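Local atomic coordinates of twin-arginine translocation pathway signal protein (Burkholderia phytofirmans, PDB entry 2RJO), a protein that binds beta-D-galactopyranose between its two lobes and is probably a periplasmic solute-binding protein of a sugar uptake system. Residues Leu15-Tyr20 with Gly229-Gln234. Residues are numbered along the deposited sequence; the frame is centred on the assembly and turned at random.
Sequences LTNPYY and GMDGTQ. With GAL (beta-D-galactopyranose), chain B; SO4 (sulfate ion), chain D.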
# COMPACT_ATOMS: atom_id res chain seq x y z
N LEU A 15 -11.91 3.47 4.29
CA LEU A 15 -11.67 4.92 4.42
C LEU A 15 -11.12 5.25 5.80
O LEU A 15 -10.79 6.41 6.08
CB LEU A 15 -12.96 5.72 4.21
CG LEU A 15 -13.38 6.26 2.84
CD1 LEU A 15 -12.20 6.99 2.20
CD2 LEU A 15 -13.85 5.13 1.95
N THR A 16 -11.01 4.26 6.67
CA THR A 16 -10.53 4.51 8.02
C THR A 16 -9.00 4.58 8.11
O THR A 16 -8.46 5.15 9.05
CB THR A 16 -11.07 3.45 9.03
OG1 THR A 16 -10.31 3.51 10.24
CG2 THR A 16 -11.00 2.05 8.46
N ASN A 17 -8.32 4.01 7.12
CA ASN A 17 -6.85 4.01 7.04
C ASN A 17 -6.45 5.22 6.20
O ASN A 17 -6.79 5.29 5.02
CB ASN A 17 -6.37 2.73 6.34
CG ASN A 17 -4.84 2.65 6.23
OD1 ASN A 17 -4.15 3.66 6.22
ND2 ASN A 17 -4.32 1.43 6.12
N PRO A 18 -5.71 6.17 6.79
CA PRO A 18 -5.30 7.36 6.03
C PRO A 18 -4.61 7.04 4.70
O PRO A 18 -4.61 7.85 3.77
CB PRO A 18 -4.41 8.12 7.02
CG PRO A 18 -3.92 7.05 7.97
CD PRO A 18 -5.14 6.18 8.15
N TYR A 19 -4.04 5.85 4.61
CA TYR A 19 -3.39 5.44 3.37
C TYR A 19 -4.42 5.53 2.24
O TYR A 19 -4.16 6.12 1.19
CB TYR A 19 -2.88 4.00 3.48
CG TYR A 19 -2.47 3.42 2.15
CD1 TYR A 19 -1.21 3.69 1.60
CD2 TYR A 19 -3.36 2.66 1.40
CE1 TYR A 19 -0.85 3.20 0.34
CE2 TYR A 19 -3.01 2.17 0.14
CZ TYR A 19 -1.76 2.44 -0.39
OH TYR A 19 -1.44 1.95 -1.64
N TYR A 20 -5.59 4.94 2.47
CA TYR A 20 -6.67 4.92 1.49
C TYR A 20 -7.40 6.25 1.37
O TYR A 20 -8.05 6.51 0.35
CB TYR A 20 -7.67 3.81 1.83
CG TYR A 20 -7.13 2.43 1.51
CD1 TYR A 20 -7.07 1.44 2.49
CD2 TYR A 20 -6.68 2.12 0.23
CE1 TYR A 20 -6.56 0.16 2.20
CE2 TYR A 20 -6.17 0.85 -0.07
CZ TYR A 20 -6.12 -0.13 0.92
OH TYR A 20 -5.62 -1.38 0.63
N GLY A 229 6.99 2.05 10.55
CA GLY A 229 5.80 1.71 9.79
C GLY A 229 6.08 1.75 8.30
O GLY A 229 7.23 1.60 7.89
N MSE A 230 5.05 1.94 7.50
CA MSE A 230 5.19 2.01 6.05
C MSE A 230 3.91 2.56 5.45
O MSE A 230 2.82 2.13 5.82
CB MSE A 230 5.50 0.62 5.45
CG MSE A 230 6.99 0.33 5.33
SE MSE A 230 7.44 -1.23 4.52
CE MSE A 230 7.66 -2.27 5.92
N ASP A 231 4.06 3.51 4.54
CA ASP A 231 2.95 4.16 3.85
C ASP A 231 3.26 5.65 3.67
O ASP A 231 2.99 6.22 2.63
CB ASP A 231 1.62 4.01 4.61
CG ASP A 231 0.92 2.68 4.32
OD1 ASP A 231 1.36 1.97 3.39
OD2 ASP A 231 -0.06 2.34 5.02
N GLY A 232 3.84 6.26 4.70
CA GLY A 232 4.18 7.66 4.64
C GLY A 232 2.95 8.55 4.69
O GLY A 232 2.94 9.63 4.12
N THR A 233 1.91 8.09 5.38
CA THR A 233 0.67 8.86 5.51
C THR A 233 0.91 10.07 6.41
O THR A 233 1.78 10.03 7.28
CB THR A 233 -0.46 7.99 6.12
OG1 THR A 233 -0.14 7.66 7.47
CG2 THR A 233 -0.62 6.70 5.32
N GLN A 234 0.14 11.13 6.20
CA GLN A 234 0.27 12.34 6.99
C GLN A 234 0.35 12.09 8.50
O GLN A 234 1.25 12.59 9.16
CB GLN A 234 -0.87 13.30 6.64
CG GLN A 234 -1.42 14.14 7.79
CD GLN A 234 -0.46 15.20 8.31
OE1 GLN A 234 -0.76 15.90 9.29
NE2 GLN A 234 0.69 15.34 7.65
C1 GAL B . -3.14 -1.25 3.23
C2 GAL B . -1.68 -0.90 3.63
C3 GAL B . -0.83 -0.78 2.34
C4 GAL B . -0.89 -2.12 1.59
C5 GAL B . -2.38 -2.40 1.27
C6 GAL B . -2.47 -3.72 0.53
O1 GAL B . -3.93 -1.37 4.42
O2 GAL B . -1.66 0.35 4.32
O3 GAL B . 0.52 -0.49 2.68
O4 GAL B . -0.38 -3.15 2.45
O5 GAL B . -3.17 -2.50 2.50
O6 GAL B . -3.84 -3.95 0.24
S SO4 D . -7.15 -1.24 5.76
O1 SO4 D . -8.54 -0.96 5.33
O2 SO4 D . -6.65 -2.49 5.14
O3 SO4 D . -7.08 -1.31 7.24
O4 SO4 D . -6.29 -0.13 5.29
O HOH W 1 -1.68 3.30 7.09
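Tyr19 and Asp231 meet across the cleft of a two-lobed periplasmic binding protein and share one galactose between them. The carboxylate grips two neighbouring hydroxyls: O3 of the sugar donates to Asp231 OD1 at 2.7 Å and O2 to Asp231 OD2 at 2.6 Å. Tyr19 lies under the same part of the ring, with galactose C3 over the centre of one phenol face, 4.2 Å from its plane, in the CH-pi manner usual for sugar sites. Its CG is anti to the backbone N (chi1 168°), which carries the ring beneath the sugar and brings CD1 to 3.6 Å from Asp231 OD1; ring and carboxylate planes are 29° apart. No direct hydrogen bond joins the two segments. Instead a water donates both to Asn17 OD1 and to Asp231 OD2, linking the lobes beside the ligand. Asn17 ND2 gives a hydrogen bond to a sulfate, probably from the crystallisation liquor, and a weak one to galactose O2.

Farther from the sugar the contact turns apolar. The methyl of Thr233 sits against the first turn of helix 18-34, CG2 being 3.6 Å from Tyr19 N, while Pro18 CG rests on Thr233 CB and OG1. Both segments lead into helices here, with Asn17 and Thr233 as their N-caps; Thr233 OG1 makes a weak bond to Gly236 N.

Two fellow pocket residues hold the polar ends: Trp95 NE1 is hydrogen-bonded to Tyr19 OH, and Trp251 NE1 weakly to Asp231 OD1. In the second shell, Asp206 OD2 accepts from Thr233 N, in the same loop as Asp231. Asn17 OD1, already bound to the water, also accepts from Tyr19 N at 2.7 Å, the donor standing 38° out of the carbonyl plane.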